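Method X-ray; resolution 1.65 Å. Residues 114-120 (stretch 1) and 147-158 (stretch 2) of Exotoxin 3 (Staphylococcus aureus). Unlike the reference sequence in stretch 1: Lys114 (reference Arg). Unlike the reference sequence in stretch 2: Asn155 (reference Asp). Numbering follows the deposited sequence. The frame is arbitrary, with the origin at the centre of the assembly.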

ATOM      1  N   LYS A 114       7.399   1.170  15.798  1.00 17.25           N
ATOM      2  CA  LYS A 114       7.309  -0.236  16.194  1.00 17.57           C
ATOM      3  C   LYS A 114       6.155  -0.951  15.471  1.00 16.84           C
ATOM      4  O   LYS A 114       5.098  -0.375  15.270  1.00 17.78           O
ATOM      5  N   PHE A 115       6.376  -2.215  15.095  1.00 16.58           N
ATOM      6  CA  PHE A 115       5.360  -3.083  14.542  1.00 15.89           C
ATOM      7  C   PHE A 115       5.206  -4.232  15.535  1.00 16.04           C
ATOM      8  O   PHE A 115       6.123  -5.035  15.635  1.00 16.60           O
ATOM      9  N   VAL A 116       4.120  -4.211  16.298  1.00 14.80           N
ATOM     10  CA  VAL A 116       3.922  -5.178  17.428  1.00 15.17           C
ATOM     11  C   VAL A 116       3.039  -6.287  16.863  1.00 14.57           C
ATOM     12  O   VAL A 116       1.880  -6.054  16.528  1.00 14.99           O
ATOM     13  N   ILE A 117       3.604  -7.475  16.726  1.00 12.97           N
ATOM     14  CA  ILE A 117       2.956  -8.580  16.104  1.00 13.98           C
ATOM     15  C   ILE A 117       2.605  -9.607  17.176  1.00 13.53           C
ATOM     16  O   ILE A 117       3.506 -10.191  17.787  1.00 14.00           O
ATOM     17  N   LYS A 118       1.317  -9.818  17.355  1.00 12.52           N
ATOM     18  CA  LYS A 118       0.828 -10.782  18.357  1.00 15.14           C
ATOM     19  C   LYS A 118       0.427 -12.012  17.598  1.00 15.46           C
ATOM     20  O   LYS A 118      -0.598 -11.972  16.913  1.00 16.72           O
ATOM     21  N   LYS A 119       1.233 -13.076  17.734  1.00 15.05           N
ATOM     22  CA  LYS A 119       1.074 -14.298  16.943  1.00 15.79           C
ATOM     23  C   LYS A 119       0.521 -15.408  17.815  1.00 15.82           C
ATOM     24  O   LYS A 119       1.138 -15.740  18.823  1.00 14.64           O
ATOM     25  N   GLU A 120      -0.590 -16.007  17.404  1.00 15.56           N
ATOM     26  CA  GLU A 120      -1.122 -17.169  18.123  1.00 18.48           C
ATOM     27  C   GLU A 120      -0.125 -18.321  18.074  1.00 18.94           C
ATOM     28  O   GLU A 120       0.429 -18.640  17.021  1.00 20.25           O
ATOM     29  N   LYS A 147       3.074  -4.105   1.798  1.00 12.20           N
ATOM     30  CA  LYS A 147       4.351  -4.429   2.380  1.00 13.12           C
ATOM     31  C   LYS A 147       4.244  -5.122   3.762  1.00 11.47           C
ATOM     32  O   LYS A 147       5.071  -6.019   4.081  1.00 12.63           O
ATOM     33  N   LEU A 148       3.327  -4.685   4.615  1.00 11.33           N
ATOM     34  CA  LEU A 148       3.196  -5.319   5.929  1.00 12.49           C
ATOM     35  C   LEU A 148       2.665  -6.730   5.798  1.00 12.48           C
ATOM     36  O   LEU A 148       3.176  -7.628   6.437  1.00 11.48           O
ATOM     37  N   ARG A 149       1.662  -6.967   4.946  1.00 10.87           N
ATOM     38  CA  ARG A 149       1.229  -8.377   4.698  1.00 11.69           C
ATOM     39  C   ARG A 149       2.334  -9.236   4.115  1.00 11.15           C
ATOM     40  O   ARG A 149       2.508 -10.376   4.560  1.00 10.02           O
ATOM     41  N   GLN A 150       3.069  -8.721   3.120  1.00 12.14           N
ATOM     42  CA  GLN A 150       4.139  -9.501   2.547  1.00 13.72           C
ATOM     43  C   GLN A 150       5.186  -9.902   3.613  1.00 13.73           C
ATOM     44  O   GLN A 150       5.633 -11.015   3.628  1.00 12.95           O
ATOM     45  N   TYR A 151       5.510  -8.974   4.511  1.00 12.31           N
ATOM     46  CA  TYR A 151       6.459  -9.241   5.604  1.00 12.11           C
ATOM     47  C   TYR A 151       5.895 -10.340   6.526  1.00 10.39           C
ATOM     48  O   TYR A 151       6.598 -11.247   6.950  1.00 12.13           O
ATOM     49  N   LEU A 152       4.600 -10.259   6.831  1.00 10.15           N
ATOM     50  CA  LEU A 152       3.978 -11.253   7.708  1.00 10.80           C
ATOM     51  C   LEU A 152       3.849 -12.638   7.074  1.00 10.27           C
ATOM     52  O   LEU A 152       3.907 -13.676   7.759  1.00 10.83           O
ATOM     53  N   ILE A 153       3.658 -12.690   5.745  1.00 11.34           N
ATOM     54  CA  ILE A 153       3.613 -13.935   5.040  1.00 11.89           C
ATOM     55  C   ILE A 153       4.985 -14.601   5.064  1.00 12.51           C
ATOM     56  O   ILE A 153       5.086 -15.821   5.299  1.00 13.15           O
ATOM     57  N   GLN A 154       6.011 -13.792   4.815  1.00 13.58           N
ATOM     58  CA  GLN A 154       7.404 -14.307   4.736  1.00 15.59           C
ATOM     59  C   GLN A 154       7.975 -14.712   6.098  1.00 15.10           C
ATOM     60  O   GLN A 154       8.828 -15.603   6.180  1.00 14.45           O
ATOM     61  N   ASN A 155       7.555 -14.032   7.154  1.00 14.15           N
ATOM     62  CA  ASN A 155       8.227 -14.160   8.458  1.00 15.41           C
ATOM     63  C   ASN A 155       7.365 -14.677   9.616  1.00 15.15           C
ATOM     64  O   ASN A 155       7.906 -15.149  10.615  1.00 15.47           O
ATOM     65  N   PHE A 156       6.045 -14.538   9.518  1.00 14.32           N
ATOM     66  CA  PHE A 156       5.157 -14.874  10.605  1.00 14.81           C
ATOM     67  C   PHE A 156       4.001 -15.769  10.190  1.00 15.55           C
ATOM     68  O   PHE A 156       2.975 -15.835  10.875  1.00 16.90           O
ATOM     69  N   ASP A 157       4.161 -16.477   9.071  1.00 14.75           N
ATOM     70  CA  ASP A 157       3.226 -17.511   8.696  1.00 15.19           C
ATOM     71  C   ASP A 157       1.799 -16.987   8.466  1.00 14.13           C
ATOM     72  O   ASP A 157       0.839 -17.731   8.583  1.00 15.37           O
ATOM     73  N   LEU A 158       1.649 -15.723   8.097  1.00 12.53           N
ATOM     74  CA  LEU A 158       0.326 -15.277   7.655  1.00 12.35           C
ATOM     75  C   LEU A 158      -0.189 -16.121   6.466  1.00 12.46           C
ATOM     76  O   LEU A 158       0.534 -16.364   5.491  1.00 14.88           O
TER

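The one hydrogen bond between the strand and the helical stretch is made by Lys119, whose NZ donates to the backbone O of Phe156 at 3.1 Å. Phe156 is the first residue after the helix to leave helical phi/psi, and its O accepts the Lys119 bond. Lys119 reaches it in an extended conformation, with chi1, chi2 and chi3 all t, and only chi4, at 31°, lies between wells, turning the ammonium group at the end of the chain. Lys119 NZ also lies 4.2 Å from OD2 of Asp157, too far for a salt bridge but close enough for the opposite charges to favour one another. Asp157, chi1 m, has positive phi (62°), and its CB is 3.8 Å from Lys119 NZ. The aliphatic part of the lysine is also used: Lys119 CD lies 4.1 Å from CD1 of Phe156, at the edge of the ring and near its plane.

Beyond this polar end the contact is apolar. Strand alternation directs Phe115, Ile117 and Lys119 toward the helical stretch, while Lys114, Val116, Lys118 and Glu120 make no contact with it. From the other side, Leu148, Tyr151, Leu152, Phe156 and Asp157 point toward the strand; the spacing of the first three, at i, i+3 and i+4, places them along one flank of the helix.

Ile117 (chi1 m, chi2 t) occupies the middle of this packing, and its CD1 has three neighbours. Ile117 CD1 sits over one face of the Phe156 ring, 3.7 Å from Phe156 CE2 and 4.2 Å from the ring centroid, in a CH-pi contact 27° off the normal. Ile117 CD1 also approaches Leu152 CD2 at 3.9 Å and the edge of the Tyr151 ring, with Tyr151 CE2 at 4.1 Å. Phe156 adopts chi1 m, Tyr151 chi1 t.

Phe115, buried and with chi1 t, has its CA-to-CB bond toward the helical stretch, and its ring contacts three helix residues. Leu148 CD2 covers one face, 3.6 Å from Phe115 CE2 and 3.9 Å from the centroid, a second CH-pi contact at 24° from the normal. Tyr151 CD2 meets the edge of the same ring, 4.1 Å from Phe115 CE2, and Leu152 CD2 lies 4.1 Å from Phe115 CZ. Leu148 and Leu152 share the m, t rotamer. The CD2 methyl of Leu152 touches both Phe115 and Ile117, linking the two apolar strand residues, as the Tyr151 ring also does. The axes come no closer than 12.0 Å and cross at -45°, a gap bridged by side chains; the two stretches together bury 387 Å².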

ATOM      1  CB  LYS A 114       7.090  -0.305  17.694  1.00 18.95           C
ATOM      2  CG  LYS A 114       8.348   0.051  18.468  1.00 23.10           C
ATOM      3  CD  LYS A 114       8.247  -0.209  19.929  1.00 23.53           C
ATOM      4  CE  LYS A 114       9.270   0.578  20.679  1.00 26.61           C
ATOM      5  NZ  LYS A 114       9.301   0.310  22.162  1.00 30.40           N
ATOM      6  CB  PHE A 115       5.825  -3.618  13.172  1.00 17.79           C
ATOM      7  CG  PHE A 115       4.816  -4.370  12.406  1.00 17.87           C
ATOM      8  CD1 PHE A 115       3.451  -4.297  12.662  1.00 18.49           C
ATOM      9  CD2 PHE A 115       5.225  -5.115  11.333  1.00 22.59           C
ATOM     10  CE1 PHE A 115       2.529  -4.983  11.869  1.00 20.12           C
ATOM     11  CE2 PHE A 115       4.315  -5.819  10.585  1.00 21.36           C
ATOM     12  CZ  PHE A 115       2.986  -5.741  10.839  1.00 18.53           C
ATOM     13  CB  VAL A 116       3.264  -4.524  18.649  1.00 16.28           C
ATOM     14  CG1 VAL A 116       3.121  -5.480  19.766  1.00 17.44           C
ATOM     15  CG2 VAL A 116       4.108  -3.335  19.182  1.00 18.88           C
ATOM     16  CB  ILE A 117       3.864  -9.190  15.084  1.00 13.51           C
ATOM     17  CG1 ILE A 117       4.242  -8.132  14.029  1.00 15.15           C
ATOM     18  CG2 ILE A 117       3.214 -10.425  14.421  1.00 14.77           C
ATOM     19  CD1 ILE A 117       5.492  -8.440  13.325  1.00 16.61           C
ATOM     20  CB  LYS A 118      -0.344 -10.207  19.128  1.00 15.86           C
ATOM     21  CG  LYS A 118       0.105  -9.072  20.042  1.00 20.72           C
ATOM     22  CD  LYS A 118      -0.896  -8.734  21.106  1.00 22.36           C
ATOM     23  CE  LYS A 118      -0.258  -7.856  22.216  1.00 26.24           C
ATOM     24  NZ  LYS A 118      -0.938  -8.013  23.570  1.00 29.91           N
ATOM     25  CB  LYS A 119       2.416 -14.708  16.347  1.00 17.34           C
ATOM     26  CG  LYS A 119       2.308 -15.895  15.343  1.00 19.46           C
ATOM     27  CD  LYS A 119       3.630 -16.303  14.778  1.00 20.85           C
ATOM     28  CE  LYS A 119       3.486 -17.558  13.950  1.00 25.63           C
ATOM     29  NZ  LYS A 119       2.154 -17.649  13.295  1.00 31.43           N
ATOM     30  CB  GLU A 120      -2.474 -17.592  17.567  1.00 18.62           C
ATOM     31  CG  GLU A 120      -3.587 -16.603  17.856  1.00 22.15           C
ATOM     32  CD  GLU A 120      -5.004 -17.120  17.484  1.00 25.61           C
ATOM     33  OE1 GLU A 120      -5.194 -18.341  17.215  1.00 32.86           O
ATOM     34  OE2 GLU A 120      -5.942 -16.267  17.471  1.00 35.53           O
ATOM     35  CB  LYS A 147       5.171  -3.186   2.451  1.00 14.69           C
ATOM     36  CG  LYS A 147       5.574  -2.764   1.068  1.00 18.91           C
ATOM     37  CD  LYS A 147       6.587  -1.702   1.113  1.00 26.69           C
ATOM     38  CE  LYS A 147       7.357  -1.628  -0.251  1.00 28.10           C
ATOM     39  NZ  LYS A 147       8.077  -0.305  -0.419  1.00 29.11           N
ATOM     40  CB  LEU A 148       2.292  -4.490   6.808  1.00 11.77           C
ATOM     41  CG  LEU A 148       2.765  -3.092   7.274  1.00 13.78           C
ATOM     42  CD1 LEU A 148       1.646  -2.304   7.942  1.00 17.15           C
ATOM     43  CD2 LEU A 148       4.019  -3.167   8.187  1.00 17.17           C
ATOM     44  CB  ARG A 149      -0.016  -8.491   3.813  1.00 10.87           C
ATOM     45  CG  ARG A 149      -1.248  -7.763   4.393  1.00 11.49           C
ATOM     46  CD  ARG A 149      -2.494  -8.263   3.760  1.00 12.24           C
ATOM     47  NE  ARG A 149      -3.535  -7.279   3.804  1.00 12.05           N
ATOM     48  CZ  ARG A 149      -4.825  -7.523   3.673  1.00 12.94           C
ATOM     49  NH1 ARG A 149      -5.257  -8.762   3.520  1.00 12.00           N
ATOM     50  NH2 ARG A 149      -5.654  -6.492   3.680  1.00 14.74           N
ATOM     51  CB  GLN A 150       4.769  -8.739   1.384  1.00 14.00           C
ATOM     52  CG  GLN A 150       5.727  -9.593   0.578  1.00 15.66           C
ATOM     53  CD  GLN A 150       5.969  -9.062  -0.811  1.00 20.81           C
ATOM     54  OE1 GLN A 150       6.930  -8.299  -1.021  1.00 28.11           O
ATOM     55  NE2 GLN A 150       5.119  -9.468  -1.781  1.00 22.04           N
ATOM     56  CB  TYR A 151       6.703  -7.999   6.400  1.00 13.40           C
ATOM     57  CG  TYR A 151       7.583  -8.180   7.584  1.00 14.42           C
ATOM     58  CD1 TYR A 151       8.955  -8.194   7.432  1.00 15.85           C
ATOM     59  CD2 TYR A 151       7.052  -8.321   8.844  1.00 14.46           C
ATOM     60  CE1 TYR A 151       9.784  -8.404   8.530  1.00 19.03           C
ATOM     61  CE2 TYR A 151       7.860  -8.522   9.953  1.00 16.97           C
ATOM     62  CZ  TYR A 151       9.226  -8.555   9.787  1.00 18.05           C
ATOM     63  OH  TYR A 151      10.016  -8.752  10.888  1.00 21.62           O
ATOM     64  CB  LEU A 152       2.613 -10.743   8.213  1.00 10.41           C
ATOM     65  CG  LEU A 152       2.618  -9.492   9.084  1.00 11.59           C
ATOM     66  CD1 LEU A 152       1.179  -9.039   9.277  1.00 14.00           C
ATOM     67  CD2 LEU A 152       3.348  -9.761  10.410  1.00 13.90           C
ATOM     68  CB  ILE A 153       3.125 -13.734   3.597  1.00 12.02           C
ATOM     69  CG1 ILE A 153       1.633 -13.399   3.600  1.00 11.38           C
ATOM     70  CG2 ILE A 153       3.335 -15.007   2.753  1.00 12.56           C
ATOM     71  CD1 ILE A 153       1.141 -12.694   2.257  1.00 12.52           C
ATOM     72  CB  GLN A 154       8.336 -13.262   4.125  1.00 16.18           C
ATOM     73  CG  GLN A 154       8.051 -12.910   2.660  1.00 20.96           C
ATOM     74  CD  GLN A 154       8.782 -11.645   2.165  1.00 23.27           C
ATOM     75  OE1 GLN A 154       9.125 -10.729   2.947  1.00 32.89           O
ATOM     76  NE2 GLN A 154       8.944 -11.554   0.852  1.00 31.40           N
ATOM     77  CB  ASN A 155       8.843 -12.834   8.832  1.00 15.72           C
ATOM     78  CG  ASN A 155       9.866 -12.377   7.834  1.00 18.55           C
ATOM     79  OD1 ASN A 155       9.615 -11.493   7.005  1.00 22.21           O
ATOM     80  ND2 ASN A 155      11.036 -12.978   7.905  1.00 18.66           N
ATOM     81  CB  PHE A 156       4.684 -13.604  11.330  1.00 15.97           C
ATOM     82  CG  PHE A 156       5.782 -12.923  12.063  1.00 15.54           C
ATOM     83  CD1 PHE A 156       6.137 -13.348  13.354  1.00 18.31           C
ATOM     84  CD2 PHE A 156       6.525 -11.938  11.468  1.00 17.16           C
ATOM     85  CE1 PHE A 156       7.195 -12.750  14.015  1.00 20.39           C
ATOM     86  CE2 PHE A 156       7.569 -11.326  12.142  1.00 18.88           C
ATOM     87  CZ  PHE A 156       7.906 -11.741  13.399  1.00 17.82           C
ATOM     88  CB  ASP A 157       3.180 -18.624   9.756  1.00 16.45           C
ATOM     89  CG  ASP A 157       4.489 -19.418   9.869  1.00 22.63           C
ATOM     90  OD1 ASP A 157       5.194 -19.589   8.840  1.00 30.46           O
ATOM     91  OD2 ASP A 157       4.772 -19.933  10.982  1.00 32.12           O
ATOM     92  CB  LEU A 158       0.345 -13.796   7.284  1.00 11.25           C
ATOM     93  CG  LEU A 158      -1.011 -13.188   6.926  1.00 12.99           C
ATOM     94  CD1 LEU A 158      -2.058 -13.162   8.024  1.00 13.62           C
ATOM     95  CD2 LEU A 158      -0.789 -11.803   6.436  1.00 11.80           C
TER